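Local coordinates for protein galectin 2 (Gallus gallus, PDB 2YMZ) that probably binds galactoside-type carbohydrates as a galectin and pairs with a second copy of itself through an extended beta sheet, at residues K18-S24 with G121-F127; S38-A42 with Y110-Y115. All blocks are in the same frame, centred on the assembly; numbering follows the deposited sequence.

Contact 1 of 2, residues K18-S24 with G121-F127; sequences KIKGHIS and GFKVTSF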
loop_
_atom_site.group_PDB
_atom_site.type_symbol
_atom_site.label_atom_id
_atom_site.label_comp_id
_atom_site.label_asym_id
_atom_site.label_seq_id
_atom_site.Cartn_x
_atom_site.Cartn_y
_atom_site.Cartn_z
ATOM N N LYS A 18 -2.311 -5.388 9.128
ATOM C CA LYS A 18 -3.475 -4.618 9.594
ATOM C C LYS A 18 -3.882 -3.773 8.404
ATOM O O LYS A 18 -3.068 -2.996 7.849
ATOM C CB LYS A 18 -3.077 -3.779 10.837
ATOM C CG LYS A 18 -2.729 -4.751 11.981
ATOM C CD LYS A 18 -2.083 -4.044 13.190
ATOM C CE LYS A 18 -1.183 -5.023 13.966
ATOM N NZ LYS A 18 -0.454 -4.316 15.055
ATOM N N ILE A 19 -5.135 -3.965 7.945
ATOM C CA ILE A 19 -5.615 -3.260 6.779
ATOM C C ILE A 19 -6.862 -2.505 7.233
ATOM O O ILE A 19 -7.833 -3.137 7.625
ATOM C CB ILE A 19 -5.996 -4.269 5.679
ATOM C CG1 ILE A 19 -4.709 -4.896 5.107
ATOM C CG2 ILE A 19 -6.718 -3.556 4.500
ATOM C CD1 ILE A 19 -4.913 -6.158 4.278
ATOM N N LYS A 20 -6.872 -1.202 7.122
ATOM C CA LYS A 20 -8.087 -0.446 7.432
ATOM C C LYS A 20 -8.483 0.250 6.229
ATOM O O LYS A 20 -7.645 0.735 5.456
ATOM C CB LYS A 20 -7.892 0.685 8.461
ATOM C CG LYS A 20 -7.510 0.272 9.834
ATOM C CD LYS A 20 -7.458 1.579 10.679
ATOM C CE LYS A 20 -8.807 1.902 11.269
ATOM N NZ LYS A 20 -8.621 2.902 12.407
ATOM N N GLY A 21 -9.795 0.398 6.010
ATOM C CA GLY A 21 -10.171 1.137 4.839
ATOM C C GLY A 21 -11.657 1.338 4.761
ATOM O O GLY A 21 -12.399 0.893 5.678
ATOM N N HIS A 22 -12.045 2.101 3.753
ATOM C CA HIS A 22 -13.453 2.484 3.559
ATOM C C HIS A 22 -14.170 1.565 2.530
ATOM O O HIS A 22 -13.739 1.456 1.389
ATOM C CB HIS A 22 -13.474 3.921 3.070
ATOM C CG HIS A 22 -14.875 4.437 2.905
ATOM N ND1 HIS A 22 -15.668 4.821 3.964
ATOM C CD2 HIS A 22 -15.638 4.555 1.799
ATOM C CE1 HIS A 22 -16.864 5.174 3.504
ATOM N NE2 HIS A 22 -16.873 5.014 2.200
ATOM N N ILE A 23 -15.306 0.990 2.934
ATOM C CA ILE A 23 -16.099 0.155 1.996
ATOM C C ILE A 23 -17.033 1.129 1.299
ATOM O O ILE A 23 -17.702 1.867 1.957
ATOM C CB ILE A 23 -16.897 -0.892 2.778
ATOM C CG1 ILE A 23 -15.892 -1.883 3.472
ATOM C CG2 ILE A 23 -17.823 -1.711 1.839
ATOM C CD1 ILE A 23 -16.525 -2.815 4.507
ATOM N N SER A 24 -17.054 1.086 -0.027
ATOM C CA SER A 24 -17.843 2.003 -0.862
ATOM C C SER A 24 -19.331 1.844 -0.473
ATOM O O SER A 24 -19.818 0.748 -0.125
ATOM C CB SER A 24 -17.640 1.677 -2.367
ATOM O OG SER A 24 -16.241 1.688 -2.750
ATOM N N GLY A 121 -14.621 -2.762 -3.821
ATOM C CA GLY A 121 -15.113 -1.477 -3.272
ATOM C C GLY A 121 -14.521 -1.245 -1.899
ATOM O O GLY A 121 -15.241 -1.240 -0.908
ATOM N N PHE A 122 -13.188 -1.131 -1.822
ATOM C CA PHE A 122 -12.499 -0.957 -0.576
ATOM C C PHE A 122 -11.321 -0.008 -0.852
ATOM O O PHE A 122 -10.491 -0.313 -1.712
ATOM C CB PHE A 122 -12.022 -2.310 -0.021
ATOM C CG PHE A 122 -11.438 -2.242 1.338
ATOM C CD1 PHE A 122 -10.096 -1.930 1.528
ATOM C CD2 PHE A 122 -12.235 -2.473 2.481
ATOM C CE1 PHE A 122 -9.555 -1.863 2.787
ATOM C CE2 PHE A 122 -11.679 -2.431 3.759
ATOM C CZ PHE A 122 -10.349 -2.114 3.936
ATOM N N LYS A 123 -11.314 1.163 -0.217
ATOM C CA LYS A 123 -10.240 2.156 -0.405
ATOM C C LYS A 123 -9.366 2.077 0.855
ATOM O O LYS A 123 -9.840 2.398 1.943
ATOM C CB LYS A 123 -10.720 3.630 -0.504
ATOM C CG LYS A 123 -11.793 3.969 -1.531
ATOM C CD LYS A 123 -11.333 4.089 -2.982
ATOM C CE LYS A 123 -12.452 3.681 -3.966
ATOM N NZ LYS A 123 -13.345 4.816 -4.305
ATOM N N VAL A 124 -8.093 1.671 0.720
ATOM C CA VAL A 124 -7.229 1.523 1.877
ATOM C C VAL A 124 -6.909 2.887 2.514
ATOM O O VAL A 124 -6.509 3.838 1.836
ATOM C CB VAL A 124 -5.896 0.785 1.480
ATOM C CG1 VAL A 124 -4.907 0.753 2.652
ATOM C CG2 VAL A 124 -6.252 -0.638 1.007
ATOM N N THR A 125 -7.144 3.022 3.804
ATOM C CA THR A 125 -6.673 4.213 4.507
ATOM C C THR A 125 -5.488 3.994 5.448
ATOM O O THR A 125 -4.761 4.934 5.710
ATOM C CB THR A 125 -7.830 4.881 5.319
ATOM O OG1 THR A 125 -8.308 3.952 6.211
ATOM C CG2 THR A 125 -8.998 5.230 4.436
ATOM N N SER A 126 -5.251 2.779 5.921
ATOM C CA SER A 126 -4.051 2.512 6.759
ATOM C C SER A 126 -3.620 1.072 6.432
ATOM O O SER A 126 -4.479 0.201 6.207
ATOM C CB SER A 126 -4.485 2.580 8.250
ATOM O OG SER A 126 -3.408 2.448 9.144
ATOM N N PHE A 127 -2.308 0.808 6.417
ATOM C CA PHE A 127 -1.809 -0.542 6.161
ATOM C C PHE A 127 -0.586 -0.687 7.058
ATOM O O PHE A 127 0.234 0.215 7.089
ATOM C CB PHE A 127 -1.414 -0.656 4.689
ATOM C CG PHE A 127 -0.554 -1.841 4.387
ATOM C CD1 PHE A 127 -1.134 -3.108 4.205
ATOM C CD2 PHE A 127 0.847 -1.680 4.274
ATOM C CE1 PHE A 127 -0.294 -4.233 3.949
ATOM C CE2 PHE A 127 1.644 -2.778 4.026
ATOM C CZ PHE A 127 1.074 -4.037 3.832
HETATM O O HOH W 1 -3.432 -0.289 9.625
#
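Backbone hydrogen bonds knit these antiparallel strands together. Lys20 N gives to Ser126 O (2.9 Å), and His22 and Lys123 bond reciprocally, His22 N to Lys123 O and Lys123 N to His22 O, each at 2.9 Å; Ser24 N reaches Gly121 O (3.1 Å) just past the strand end. Between these pairs the register slips by one residue: Lys20 O accepts from both Thr125 N (2.9 Å) and Ser126 N (3.2 Å), a classic beta bulge. Gly21 sits beside it, its CA 3.2 Å from Lys123 O, where a CB would clash with the Phe122 ring and Lys123 O. Apolar packing lies on the inner face, where Ile19 CG2 is 3.7 Å from Phe122 CE1, Ile23 CG1 is 3.8 Å from Phe122 CD2, and Phe122 stacks on Phe30. Lys20, His22, Lys123 and Ser126 occupy the other face. Through Ser126 and Phe127, strand 122-129, outermost in its own chain, pairs with a strand of the second subunit, giving the extended sheet of a galectin beta-sandwich dimer.

Contact 2 of 2, residues S38-A42 with Y110-Y115; sequences SSDLA and YDKISY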
loop_
_atom_site.group_PDB
_atom_site.type_symbol
_atom_site.label_atom_id
_atom_site.label_comp_id
_atom_site.label_asym_id
_atom_site.label_seq_id
_atom_site.Cartn_x
_atom_site.Cartn_y
_atom_site.Cartn_z
ATOM N N SER A 38 -0.016 -12.175 -8.933
ATOM C CA SER A 38 -1.466 -12.099 -9.112
ATOM C C SER A 38 -2.130 -13.436 -9.402
ATOM O O SER A 38 -3.265 -13.653 -8.999
ATOM C CB SER A 38 -1.872 -11.040 -10.133
ATOM O OG SER A 38 -1.198 -11.282 -11.348
ATOM N N SER A 39 -1.390 -14.368 -10.020
ATOM C CA SER A 39 -1.962 -15.642 -10.463
ATOM C C SER A 39 -1.761 -16.802 -9.475
ATOM O O SER A 39 -2.193 -17.919 -9.685
ATOM C CB SER A 39 -1.294 -15.968 -11.803
ATOM O OG SER A 39 0.092 -16.044 -11.591
ATOM N N ASP A 40 -1.089 -16.542 -8.368
ATOM C CA ASP A 40 -0.799 -17.537 -7.372
ATOM C C ASP A 40 -1.077 -16.943 -5.978
ATOM O O ASP A 40 -0.280 -16.168 -5.448
ATOM C CB ASP A 40 0.658 -18.005 -7.465
ATOM C CG ASP A 40 0.870 -18.935 -8.640
ATOM O OD1 ASP A 40 0.394 -20.084 -8.540
ATOM O OD2 ASP A 40 1.378 -18.474 -9.686
ATOM N N LEU A 41 -2.214 -17.285 -5.378
ATOM C CA LEU A 41 -2.634 -16.698 -4.101
ATOM C C LEU A 41 -2.843 -17.729 -3.020
ATOM O O LEU A 41 -3.503 -18.757 -3.246
ATOM C CB LEU A 41 -4.012 -15.962 -4.299
ATOM C CG LEU A 41 -3.995 -14.830 -5.364
ATOM C CD1 LEU A 41 -5.411 -14.236 -5.557
ATOM C CD2 LEU A 41 -3.026 -13.704 -4.917
ATOM N N ALA A 42 -2.215 -17.507 -1.866
ATOM C CA ALA A 42 -2.477 -18.283 -0.673
ATOM C C ALA A 42 -3.843 -17.986 -0.072
ATOM O O ALA A 42 -4.491 -18.885 0.448
ATOM C CB ALA A 42 -1.367 -18.069 0.344
ATOM N N TYR A 110 2.930 -22.220 1.464
ATOM C CA TYR A 110 3.765 -21.006 1.374
ATOM C C TYR A 110 4.579 -20.802 2.635
ATOM O O TYR A 110 4.047 -20.876 3.760
ATOM C CB TYR A 110 2.874 -19.741 1.278
ATOM C CG TYR A 110 2.279 -19.497 -0.083
ATOM C CD1 TYR A 110 1.298 -20.326 -0.595
ATOM C CD2 TYR A 110 2.735 -18.431 -0.858
ATOM C CE1 TYR A 110 0.763 -20.126 -1.863
ATOM C CE2 TYR A 110 2.213 -18.200 -2.128
ATOM C CZ TYR A 110 1.206 -19.059 -2.611
ATOM O OH TYR A 110 0.664 -18.823 -3.859
ATOM N N ASP A 111 5.847 -20.425 2.484
ATOM C CA ASP A 111 6.540 -20.014 3.690
ATOM C C ASP A 111 6.746 -18.510 3.737
ATOM O O ASP A 111 7.074 -17.947 4.786
ATOM C CB ASP A 111 7.881 -20.791 3.872
ATOM C CG ASP A 111 8.912 -20.523 2.755
ATOM O OD1 ASP A 111 8.588 -20.020 1.648
ATOM O OD2 ASP A 111 10.093 -20.869 2.989
ATOM N N LYS A 112 6.532 -17.860 2.589
ATOM C CA LYS A 112 6.713 -16.433 2.495
ATOM C C LYS A 112 5.625 -15.927 1.536
ATOM O O LYS A 112 5.404 -16.510 0.485
ATOM C CB LYS A 112 8.120 -16.150 1.932
ATOM C CG LYS A 112 8.434 -14.708 1.582
ATOM C CD LYS A 112 9.664 -14.727 0.660
ATOM C CE LYS A 112 9.857 -13.378 0.002
ATOM N NZ LYS A 112 11.268 -13.123 -0.418
ATOM N N ILE A 113 5.023 -14.810 1.886
ATOM C CA ILE A 113 4.060 -14.146 1.019
ATOM C C ILE A 113 4.785 -12.898 0.494
ATOM O O ILE A 113 5.292 -12.079 1.270
ATOM C CB ILE A 113 2.775 -13.751 1.814
ATOM C CG1 ILE A 113 2.027 -15.011 2.357
ATOM C CG2 ILE A 113 1.896 -12.759 1.024
ATOM C CD1 ILE A 113 1.486 -15.883 1.272
ATOM N N SER A 114 4.866 -12.768 -0.805
ATOM C CA SER A 114 5.527 -11.597 -1.338
ATOM C C SER A 114 4.613 -10.604 -2.030
ATOM O O SER A 114 5.026 -9.487 -2.347
ATOM C CB SER A 114 6.674 -12.019 -2.256
ATOM O OG SER A 114 6.134 -12.636 -3.386
ATOM N N TYR A 115 3.354 -10.990 -2.283
ATOM C CA TYR A 115 2.553 -10.146 -3.073
ATOM C C TYR A 115 1.167 -9.927 -2.369
ATOM O O TYR A 115 0.606 -10.872 -1.805
ATOM C CB TYR A 115 2.277 -10.897 -4.382
ATOM C CG TYR A 115 1.284 -10.244 -5.277
ATOM C CD1 TYR A 115 1.641 -9.191 -6.095
ATOM C CD2 TYR A 115 -0.041 -10.720 -5.308
ATOM C CE1 TYR A 115 0.713 -8.563 -6.875
ATOM C CE2 TYR A 115 -1.007 -10.102 -6.101
ATOM C CZ TYR A 115 -0.630 -9.051 -6.881
ATOM O OH TYR A 115 -1.556 -8.494 -7.757
#
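This is side-chain packing between the start of strand 40-48, with the turn leading into it, and segment 110-115, which covers the loop before strand 112-120 and its weakly bonded first residues. Strand 30-34 pairs with both strands and runs between them, and the chain turns a corner at Ala42. No backbone pairing joins the segments, whose nearest CA atoms, Ala42 to Tyr110, are 7.1 Å apart. Ala42 is held from two directions. Its CB lies over the face of the Tyr110 ring, 3.8 Å from the centroid and 17° off the normal, a CH-pi contact, and also meets Ile113 CD1 at 3.7 Å. At the other end Tyr115 spans the gap: Leu41 CD2 approaches the edge of its ring, 4.2 Å from CD2 of Tyr115, Ser38 N lies over one face, and Ser38 CB is 3.5 Å from Tyr115 OH. That hydroxyl is hydrogen-bonded to Glu5 and Asn117, while Asp40 OD1 takes its hydrogen bond from Ser61 N. Apolar and CH-pi packing thus sets Ala42 and Leu41 against the two tyrosine rings, and the polar ends of Asp40 and Tyr115 tie the two segments to other parts of the chain.

The two contacts lie on different sheets of one beta sandwich, their centres about 21 Å apart and their nearest atoms about 9 Å apart, without touching. Along the chain the order is 18-24, 38-42, 110-115, 121-127, so the residues of contact 2 fall between the two halves of contact 1. Strand 112-120, which carries part of contact 2, is followed directly by strand 122-129 of contact 1, and the chain thereby passes from one sheet to the other. Contact 1 joins strand 122-129, the outermost of its sheet within this chain, to its neighbour and lies on the sheet that the second subunit extends, whereas contact 2 bridges strands of the opposing sheet, away from that interface.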